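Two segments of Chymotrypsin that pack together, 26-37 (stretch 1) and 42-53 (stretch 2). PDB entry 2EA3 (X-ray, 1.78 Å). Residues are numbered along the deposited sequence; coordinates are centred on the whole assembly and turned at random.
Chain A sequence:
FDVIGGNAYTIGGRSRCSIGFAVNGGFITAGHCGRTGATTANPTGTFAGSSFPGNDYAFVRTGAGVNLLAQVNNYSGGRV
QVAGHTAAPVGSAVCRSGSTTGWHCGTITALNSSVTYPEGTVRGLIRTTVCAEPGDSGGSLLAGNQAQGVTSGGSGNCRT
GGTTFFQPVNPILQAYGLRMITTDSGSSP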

# COMPACT_ATOMS: atom_id res chain seq x y z
N GLY A 26 9.52 -9.83 -3.20
CA GLY A 26 8.99 -9.33 -1.94
C GLY A 26 7.70 -8.58 -2.12
O GLY A 26 6.83 -9.02 -2.84
N PHE A 27 7.57 -7.45 -1.43
CA PHE A 27 6.33 -6.67 -1.48
C PHE A 27 6.62 -5.18 -1.44
O PHE A 27 7.68 -4.74 -1.00
N ILE A 28 5.67 -4.41 -1.94
CA ILE A 28 5.78 -2.97 -1.90
C ILE A 28 4.81 -2.41 -0.88
O ILE A 28 3.78 -3.03 -0.56
N THR A 29 5.15 -1.23 -0.34
CA THR A 29 4.45 -0.66 0.82
C THR A 29 4.80 0.83 0.80
O THR A 29 5.41 1.28 -0.19
N ALA A 30 4.46 1.58 1.86
CA ALA A 30 4.71 3.02 1.87
C ALA A 30 6.12 3.29 2.39
O ALA A 30 6.59 2.61 3.29
N GLY A 31 6.80 4.27 1.80
CA GLY A 31 8.16 4.66 2.24
C GLY A 31 8.25 5.18 3.66
O GLY A 31 9.27 5.02 4.32
N HIS A 32 7.18 5.80 4.15
CA HIS A 32 7.21 6.29 5.54
C HIS A 32 7.17 5.17 6.57
O HIS A 32 7.38 5.42 7.76
N CYS A 33 6.93 3.93 6.13
CA CYS A 33 6.92 2.79 7.04
C CYS A 33 8.28 2.44 7.59
O CYS A 33 8.39 1.98 8.73
N GLY A 34 9.33 2.63 6.80
CA GLY A 34 10.66 2.36 7.29
C GLY A 34 11.72 2.71 6.29
O GLY A 34 11.42 2.99 5.13
N ARG A 35 12.97 2.69 6.73
CA ARG A 35 14.06 3.07 5.86
C ARG A 35 14.84 1.85 5.39
O ARG A 35 14.77 0.80 5.98
N THR A 36 15.57 2.00 4.30
CA THR A 36 16.40 0.93 3.76
C THR A 36 17.23 0.28 4.86
O THR A 36 17.81 0.98 5.69
N GLY A 37 17.26 -1.05 4.85
CA GLY A 37 17.95 -1.84 5.88
C GLY A 37 17.12 -2.24 7.09
O GLY A 37 17.52 -3.14 7.82
N ASN A 42 6.63 -11.11 9.96
CA ASN A 42 5.29 -11.39 9.43
C ASN A 42 4.94 -10.60 8.14
O ASN A 42 3.93 -9.92 8.10
N PRO A 43 5.74 -10.77 7.07
CA PRO A 43 6.86 -11.71 6.95
C PRO A 43 8.24 -11.17 7.32
O PRO A 43 8.44 -9.96 7.37
N THR A 44 9.16 -12.10 7.56
CA THR A 44 10.58 -11.79 7.62
C THR A 44 11.02 -11.15 6.30
O THR A 44 10.74 -11.65 5.21
N GLY A 45 11.67 -9.99 6.41
CA GLY A 45 12.13 -9.28 5.23
C GLY A 45 13.00 -8.11 5.62
O GLY A 45 13.23 -7.87 6.82
N THR A 46 13.51 -7.40 4.61
CA THR A 46 14.34 -6.23 4.81
C THR A 46 13.96 -5.16 3.80
O THR A 46 13.87 -5.45 2.61
N PHE A 47 13.76 -3.93 4.26
CA PHE A 47 13.57 -2.79 3.34
C PHE A 47 14.77 -2.66 2.41
O PHE A 47 15.92 -2.59 2.89
N ALA A 48 14.52 -2.69 1.11
CA ALA A 48 15.58 -2.63 0.09
C ALA A 48 15.39 -1.45 -0.86
O ALA A 48 15.82 -1.48 -2.01
N GLY A 49 14.83 -0.38 -0.34
CA GLY A 49 14.62 0.84 -1.12
C GLY A 49 13.43 1.52 -0.50
O GLY A 49 12.39 0.87 -0.24
N SER A 50 13.59 2.81 -0.21
CA SER A 50 12.53 3.60 0.43
C SER A 50 12.68 5.04 0.03
O SER A 50 13.79 5.61 0.12
N SER A 51 11.58 5.64 -0.41
CA SER A 51 11.56 7.03 -0.81
C SER A 51 10.43 7.76 -0.09
O SER A 51 9.26 7.48 -0.34
N PHE A 52 10.80 8.65 0.83
CA PHE A 52 9.86 9.45 1.62
C PHE A 52 10.68 10.51 2.33
O PHE A 52 11.76 10.19 2.87
N PRO A 53 10.20 11.77 2.36
CA PRO A 53 9.05 12.33 1.67
C PRO A 53 9.35 12.54 0.19
O PRO A 53 10.21 11.84 -0.36

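Stretch 2 meets stretch 1 mainly through three residues whose CA-to-CB bonds point toward it, Phe-47, Ser-50 and Phe-52, with a smaller outlying contact at its beginning. Asn-42 is out of reach, and the first contact is made by Pro-43, which follows a cis peptide bond. Its ring, with a C-gamma endo pucker, sets CG 3.8 Å from CE1 of Phe-27. The CA-to-CB bond of Phe-27 runs sideways, but its p rotamer (chi1 71°) brings the ring end closer, so the two apolar groups can meet. Thr-44 points away, and Gly-45 adds almost nothing.

The CA-to-CB bond of Thr-46, an m rotamer, points sideways, and its CG2 lies 3.9 Å from O of Gly-37. The centre of the contact is Phe-47, which has the largest covered area of any residue in either stretch. Its m rotamer (chi1 -81°) places the ring against Thr-29, Ala-30, Cys-33, Gly-34 and Arg-35. Gly-34 lies over one face, its CA 4.2 Å from the ring centroid in a CH-pi contact; a CB on Gly-34 would come within a tight 3.2 Å of CE1 of Phe-47, so the bare backbone permits this close approach. Around the rest of the ring, CG2 of Thr-29 approaches CE2 of Phe-47 at 4.0 Å, and CB of Cys-33, an m rotamer bonded covalently to a group elsewhere in the structure, lies 4.0 Å from CZ of Phe-47. The backbones are also joined here by a nearly linear hydrogen bond from N of Gly-37 to O of Phe-47, 2.8 Å long.

Ala-48 points away. Beside Gly-49, the m rotamer of Thr-36 leaves its OG1 3.4 Å from N of Gly-49, but the angle is too poor for a hydrogen bond. Ser-50 supplies the polar side-chain link: in the t rotamer, its OG donates a hydrogen bond to O of Gly-34 at 2.8 Å, tying the strand to the loop that covers Phe-47.

The CA-to-CB bond of Ser-51 points away, whereas Phe-52, also t (chi1 175°), returns to the contact. CB of His-32 sits almost exactly on the normal of the Phe-52 ring, 3.4 Å from its centroid, and the imidazole presents its edge to the same ring, with centroids 5.6 Å apart and planes at 58°. Both imidazole nitrogens are hydrogen-bonded elsewhere in the structure. Nearby, Gly-31 leaves room for stretch 2: a CB there would lie 2.5 Å from O of Ser-51, a clash. Pro-53, whose CA-to-CB bond points away, makes no contact, so the packing ends at Phe-52.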

# COMPACT_ATOMS: atom_id res chain seq x y z
CB PHE A 27 5.31 -7.11 -0.40
CG PHE A 27 5.70 -6.73 1.01
CD1 PHE A 27 6.40 -7.64 1.81
CD2 PHE A 27 5.36 -5.48 1.55
CE1 PHE A 27 6.77 -7.31 3.12
CE2 PHE A 27 5.72 -5.14 2.85
CZ PHE A 27 6.43 -6.08 3.64
CB ILE A 28 5.58 -2.34 -3.30
CG1 ILE A 28 4.23 -2.75 -3.91
CG2 ILE A 28 6.76 -2.70 -4.22
CD1 ILE A 28 3.90 -1.98 -5.20
CB THR A 29 4.84 -1.41 2.14
OG1 THR A 29 4.03 -0.97 3.25
CG2 THR A 29 6.36 -1.23 2.47
CB ALA A 30 3.68 3.76 2.77
CB HIS A 32 6.12 7.35 5.81
CG HIS A 32 4.74 6.79 6.01
ND1 HIS A 32 3.78 6.81 5.03
CD2 HIS A 32 4.15 6.25 7.11
CE1 HIS A 32 2.67 6.27 5.49
NE2 HIS A 32 2.86 5.93 6.75
CB CYS A 33 6.33 1.56 6.36
SG CYS A 33 4.65 1.91 5.84
CB ARG A 35 14.98 4.08 6.56
CG ARG A 35 15.83 3.48 7.64
CD ARG A 35 16.92 4.46 8.08
NE ARG A 35 16.36 5.74 8.50
CZ ARG A 35 15.88 6.00 9.72
NH1 ARG A 35 15.40 7.20 10.00
NH2 ARG A 35 15.88 5.06 10.66
CB THR A 36 17.31 1.49 2.63
OG1 THR A 36 16.48 1.95 1.55
CG2 THR A 36 18.25 0.44 2.12
CB ASN A 42 4.23 -11.13 10.50
CG ASN A 42 4.47 -11.95 11.75
OD1 ASN A 42 4.95 -13.08 11.67
ND2 ASN A 42 4.15 -11.39 12.89
CB PRO A 43 6.87 -11.99 5.46
CG PRO A 43 6.61 -10.63 4.87
CD PRO A 43 5.52 -10.05 5.80
CB THR A 44 11.38 -13.07 7.92
OG1 THR A 44 10.96 -13.58 9.19
CG2 THR A 44 12.87 -12.79 7.96
CB THR A 46 15.81 -6.62 4.54
OG1 THR A 46 16.14 -7.76 5.35
CG2 THR A 46 16.75 -5.48 4.84
CB PHE A 47 13.35 -1.48 4.09
CG PHE A 47 11.95 -1.30 4.58
CD1 PHE A 47 11.50 -2.00 5.70
CD2 PHE A 47 11.07 -0.44 3.93
CE1 PHE A 47 10.19 -1.87 6.15
CE2 PHE A 47 9.76 -0.28 4.40
CZ PHE A 47 9.32 -1.00 5.51
CB ALA A 48 15.64 -3.93 -0.67
CB SER A 50 12.59 3.48 1.96
OG SER A 50 11.52 4.19 2.57
CB SER A 51 11.39 7.16 -2.32
OG SER A 51 11.56 8.52 -2.71
CB PHE A 52 9.10 8.60 2.65
CG PHE A 52 8.22 9.40 3.56
CD1 PHE A 52 6.94 9.79 3.14
CD2 PHE A 52 8.67 9.78 4.83
CE1 PHE A 52 6.11 10.55 3.98
CE2 PHE A 52 7.86 10.54 5.68
CZ PHE A 52 6.58 10.93 5.25
CB PRO A 53 8.79 13.64 2.42
CG PRO A 53 10.13 14.03 2.92
CD PRO A 53 10.85 12.77 3.23